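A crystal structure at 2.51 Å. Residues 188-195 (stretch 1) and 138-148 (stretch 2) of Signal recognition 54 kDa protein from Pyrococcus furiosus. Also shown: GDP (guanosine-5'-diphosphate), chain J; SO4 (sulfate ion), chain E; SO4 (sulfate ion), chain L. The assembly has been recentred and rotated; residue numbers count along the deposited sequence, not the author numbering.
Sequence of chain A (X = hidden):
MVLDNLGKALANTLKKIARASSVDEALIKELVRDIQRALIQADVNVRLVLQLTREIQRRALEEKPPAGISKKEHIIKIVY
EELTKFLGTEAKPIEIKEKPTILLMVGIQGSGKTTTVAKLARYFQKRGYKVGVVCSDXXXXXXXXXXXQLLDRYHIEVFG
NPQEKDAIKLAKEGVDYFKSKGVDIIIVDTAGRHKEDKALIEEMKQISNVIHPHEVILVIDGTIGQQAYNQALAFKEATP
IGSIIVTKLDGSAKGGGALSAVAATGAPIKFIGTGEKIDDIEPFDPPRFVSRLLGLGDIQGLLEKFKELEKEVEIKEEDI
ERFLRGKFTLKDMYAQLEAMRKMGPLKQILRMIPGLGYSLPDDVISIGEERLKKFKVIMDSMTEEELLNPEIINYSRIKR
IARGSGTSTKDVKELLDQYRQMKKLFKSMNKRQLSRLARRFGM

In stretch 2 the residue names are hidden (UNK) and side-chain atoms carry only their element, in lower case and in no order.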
# COMPACT_ATOMS: atom_id res chain seq x y z
N VAL A 188 15.92 28.04 27.28
CA VAL A 188 15.84 27.32 28.54
C VAL A 188 15.02 26.04 28.39
O VAL A 188 13.84 26.08 28.03
CB VAL A 188 15.20 28.17 29.66
CG1 VAL A 188 15.46 27.52 31.00
CG2 VAL A 188 15.73 29.61 29.61
N ASP A 189 15.68 24.93 28.66
CA ASP A 189 15.16 23.59 28.49
C ASP A 189 14.72 23.09 29.85
O ASP A 189 15.55 22.70 30.67
CB ASP A 189 16.28 22.68 27.93
CG ASP A 189 15.87 21.22 27.82
OD1 ASP A 189 14.72 20.95 27.44
OD2 ASP A 189 16.70 20.34 28.12
N THR A 190 13.42 23.10 30.09
CA THR A 190 12.88 22.72 31.39
C THR A 190 12.70 21.22 31.49
O THR A 190 12.92 20.50 30.52
CB THR A 190 11.55 23.39 31.64
OG1 THR A 190 10.62 23.02 30.62
CG2 THR A 190 11.73 24.88 31.61
N ALA A 191 12.30 20.76 32.67
CA ALA A 191 12.12 19.35 32.91
C ALA A 191 10.85 18.85 32.25
O ALA A 191 9.79 19.47 32.36
CB ALA A 191 12.07 19.10 34.40
N GLY A 192 10.95 17.72 31.56
CA GLY A 192 9.77 17.11 31.00
C GLY A 192 9.01 16.39 32.10
O GLY A 192 9.42 16.41 33.26
N ARG A 193 7.88 15.78 31.75
CA ARG A 193 7.19 14.86 32.64
C ARG A 193 6.59 13.81 31.74
O ARG A 193 6.75 13.88 30.52
CB ARG A 193 6.12 15.58 33.46
CG ARG A 193 6.59 16.87 34.13
CD ARG A 193 6.18 16.92 35.59
NE ARG A 193 4.96 16.16 35.82
CZ ARG A 193 4.71 15.46 36.92
NH1 ARG A 193 5.62 15.43 37.90
NH2 ARG A 193 3.57 14.78 37.05
N HIS A 194 5.92 12.81 32.31
CA HIS A 194 5.35 11.75 31.49
C HIS A 194 4.19 12.22 30.62
O HIS A 194 4.18 11.98 29.42
CB HIS A 194 4.96 10.53 32.32
CG HIS A 194 5.90 9.38 32.15
ND1 HIS A 194 7.07 9.27 32.86
CD2 HIS A 194 5.83 8.29 31.35
CE1 HIS A 194 7.69 8.15 32.51
NE2 HIS A 194 6.96 7.54 31.59
N LYS A 195 3.22 12.88 31.23
CA LYS A 195 2.15 13.48 30.46
C LYS A 195 2.04 14.96 30.75
O LYS A 195 2.77 15.50 31.61
CB LYS A 195 0.82 12.77 30.70
CG LYS A 195 0.81 11.93 31.97
CD LYS A 195 -0.45 11.09 32.06
CE LYS A 195 -0.38 9.86 31.16
NZ LYS A 195 -1.59 8.99 31.35
N UNK A 138 15.80 18.53 35.19
CA UNK A 138 16.18 17.71 36.33
C UNK A 138 15.48 16.35 36.27
O UNK A 138 15.79 15.45 37.04
c UNK A 138 16.63 19.70 37.83
c UNK A 138 15.83 18.42 37.67
o UNK A 138 14.44 18.74 37.69
N UNK A 139 14.53 16.23 35.33
CA UNK A 139 13.71 15.02 35.15
C UNK A 139 14.43 13.89 34.38
O UNK A 139 14.13 12.71 34.56
c UNK A 139 10.46 14.58 35.89
c UNK A 139 9.13 11.44 32.86
c UNK A 139 10.67 13.51 33.93
c UNK A 139 9.57 12.96 34.62
c UNK A 139 11.24 14.53 34.76
c UNK A 139 11.00 12.99 32.66
n UNK A 139 9.46 13.64 35.81
c UNK A 139 12.41 15.40 34.43
c UNK A 139 10.23 11.96 32.15
c UNK A 139 8.79 11.93 34.10
N UNK A 140 15.35 14.26 33.50
CA UNK A 140 16.26 13.32 32.85
C UNK A 140 17.57 14.04 32.55
O UNK A 140 17.81 14.47 31.42
c UNK A 140 15.65 12.73 31.57
n UNK A 140 17.62 12.70 27.25
n UNK A 140 15.55 13.43 26.61
c UNK A 140 14.69 13.65 30.79
c UNK A 140 16.37 13.02 27.56
n UNK A 140 15.97 12.93 28.82
c UNK A 140 14.63 13.25 29.31
N UNK A 141 18.42 14.18 33.59
CA UNK A 141 19.70 14.91 33.59
C UNK A 141 20.71 14.48 32.51
O UNK A 141 21.69 15.22 32.28
c UNK A 141 19.46 13.41 35.49
c UNK A 141 20.27 14.61 35.00
c UNK A 141 18.10 13.66 34.93
N UNK A 142 20.49 13.32 31.87
CA UNK A 142 21.21 12.95 30.66
C UNK A 142 21.07 14.00 29.56
O UNK A 142 21.84 14.03 28.60
N UNK A 143 20.08 14.88 29.73
CA UNK A 143 19.78 15.92 28.76
C UNK A 143 20.90 16.94 28.66
O UNK A 143 21.13 17.51 27.60
c UNK A 143 18.48 16.62 29.13
N UNK A 144 21.58 17.19 29.78
CA UNK A 144 22.70 18.12 29.72
C UNK A 144 23.72 17.60 28.71
O UNK A 144 24.16 18.33 27.82
c UNK A 144 25.86 18.31 31.14
c UNK A 144 25.98 21.02 30.59
c UNK A 144 27.15 20.28 30.75
o UNK A 144 28.37 20.91 30.63
c UNK A 144 23.34 18.34 31.10
c UNK A 144 24.67 19.03 31.01
c UNK A 144 27.09 18.93 31.02
c UNK A 144 24.76 20.39 30.72
N UNK A 145 24.06 16.32 28.82
CA UNK A 145 25.03 15.72 27.91
C UNK A 145 24.55 15.59 26.47
O UNK A 145 25.32 15.83 25.55
c UNK A 145 26.48 14.15 30.83
n UNK A 145 27.73 15.18 29.36
c UNK A 145 25.52 14.39 28.44
c UNK A 145 26.52 14.53 29.54
n UNK A 145 27.67 14.56 31.41
c UNK A 145 28.39 15.18 30.50
N UNK A 146 23.28 15.23 26.28
CA UNK A 146 22.68 15.24 24.95
C UNK A 146 22.79 16.59 24.24
O UNK A 146 23.02 16.67 23.04
c UNK A 146 20.52 14.91 23.69
o UNK A 146 18.72 13.77 24.77
c UNK A 146 21.23 14.79 25.01
n UNK A 146 18.36 14.50 22.68
c UNK A 146 19.12 14.34 23.76
N UNK A 147 22.61 17.67 25.00
CA UNK A 147 22.71 19.01 24.45
C UNK A 147 24.16 19.32 24.13
O UNK A 147 24.43 19.93 23.10
c UNK A 147 22.12 20.06 25.42
c UNK A 147 19.85 20.66 24.36
c UNK A 147 20.59 20.15 25.61
c UNK A 147 20.25 20.98 26.82
N UNK A 148 25.08 18.92 25.01
CA UNK A 148 26.51 19.06 24.74
C UNK A 148 26.87 18.37 23.41
O UNK A 148 27.54 18.95 22.54
n UNK A 148 29.26 20.63 26.68
n UNK A 148 30.06 19.65 28.61
c UNK A 148 27.36 18.45 25.87
c UNK A 148 30.28 20.20 27.42
c UNK A 148 27.34 19.17 27.21
n UNK A 148 31.51 20.32 26.98
c UNK A 148 27.86 20.57 27.07
PB GDP J . 12.84 14.37 24.70
O1B GDP J . 11.57 14.51 23.93
O2B GDP J . 12.58 13.48 25.89
O3B GDP J . 13.32 15.73 25.13
O3A GDP J . 13.95 13.54 23.88
PA GDP J . 14.51 13.84 22.40
O1A GDP J . 15.75 13.05 22.12
O2A GDP J . 14.76 15.30 22.16
O5' GDP J . 13.33 13.25 21.48
C5' GDP J . 13.10 11.85 21.56
C4' GDP J . 13.23 11.20 20.18
O4' GDP J . 12.50 11.89 19.14
C3' GDP J . 14.68 11.14 19.73
O3' GDP J . 14.86 9.82 19.20
C2' GDP J . 14.78 12.20 18.64
O2' GDP J . 15.68 11.85 17.62
C1' GDP J . 13.39 12.17 18.05
N9 GDP J . 12.99 13.43 17.40
C8 GDP J . 12.90 14.67 17.92
N7 GDP J . 12.44 15.55 16.99
C5 GDP J . 12.23 14.85 15.85
C6 GDP J . 11.75 15.13 14.47
O6 GDP J . 11.40 16.28 14.10
N1 GDP J . 11.70 14.10 13.61
C2 GDP J . 12.05 12.85 13.96
N2 GDP J . 11.97 11.87 13.03
N3 GDP J . 12.48 12.52 15.19
C4 GDP J . 12.59 13.46 16.14
S SO4 E . 30.03 16.07 34.19
O1 SO4 E . 30.91 15.46 35.18
O2 SO4 E . 30.66 15.93 32.87
O3 SO4 E . 28.71 15.42 34.23
O4 SO4 E . 29.85 17.50 34.47
S SO4 L . 33.94 18.05 28.83
O1 SO4 L . 33.83 19.44 29.28
O2 SO4 L . 33.93 18.04 27.36
O3 SO4 L . 35.18 17.43 29.30
O4 SO4 L . 32.84 17.27 29.40

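Position 138 carries three side-chain atoms, a carbon bearing one oxygen and one carbon. Ala 191 CB is 3.9 Å from the backbone N of 138 and 4.1 Å from its side-chain oxygen. This beta-branched hydroxyl is threonine; in Thr 138 a compact residue meets a small one.

Position 139 has one carbon leading into fused five- and six-membered rings of eight carbons and one nitrogen, an indole, and its CB points toward stretch 1. Ala 191 CB packs 3.7 Å from that CB. Gly 192 O lies over one ring face, 3.0 Å from the ring carbon bonded to CB, and Arg 193 CA sits over the same face, 3.7 Å from the centroid of the six-membered ring and 15° off its normal, a CH-pi contact. At the ring edge, His 194 ND1 comes within 3.0 Å of a carbon at the far end of the six-membered ring; the two ring planes meet at 70°. The residue is tryptophan, and the two ring carbons are Trp 139 CG and CH2. Its broad flat surface suits a stretch of loop backbone.

At position 140, three carbons, a nitrogen and a carbon carrying two more nitrogens form a chain that does not touch stretch 1. This is arginine. Its guanidinium can serve two acceptors at once: Arg 140 NH1 makes a weak hydrogen bond of 3.1 Å to GDP O2B, where positive charge suits a phosphate oxygen, and Arg 140 NH2 donates to the side-chain oxygen at position 146 at 2.9 Å.

Position 141 has three carbons closing a ring onto the backbone nitrogen, which marks proline. Pro 141, out of reach of stretch 1, has no amide hydrogen to donate and fits the turn before the helix. Position 142 has no side-chain atoms and is glycine; Gly 142 serves through its backbone, its O accepting from N of 146 at 3.0 Å.

Position 143 has a single carbon, CB, pointing toward stretch 1 and 4.2 Å from Asp 189 OD2. It is alanine, its small methyl fitting a buried site.

Position 144 shows one carbon and a six-carbon ring bearing an oxygen: tyrosine. The end of Tyr 144 leads away from stretch 1, and its polar-tipped ring suits a partly exposed place. Position 145 has one carbon and a five-membered ring of three carbons and two nitrogens, histidine; its ring NH suits an anion, His 145 NE2 donating to O3 of the chain E sulfate at 3.1 Å.

Position 146, three carbons with the third carrying an oxygen and a nitrogen, fits glutamine. Its amide offers both polarities: Gln 146 OE1 accepts from Arg 140 NH2, while Gln 146 NE2 donates to GDP O1A at 3.0 Å.

Position 147 has four carbons forked at the second; one branch carbon lies 3.8 Å from Asp 189 OD2. It is leucine, one helical turn beyond Ala 143, its apolar branches suiting a buried site. Position 148 repeats the pattern of 140: arginine. Out of reach of stretch 1, Arg 148 NH2 makes weak hydrogen bonds to the chain L sulfate, an anion suited to its charge.

The contact works by packing, without hydrogen bonds between the stretches. Trp 139 covers the loop from Ala 191 to His 194, while Ala 143 and Leu 147 approach Asp 189 from the helix.

Stretch 2 (138-148) TWRPGAYHQLR
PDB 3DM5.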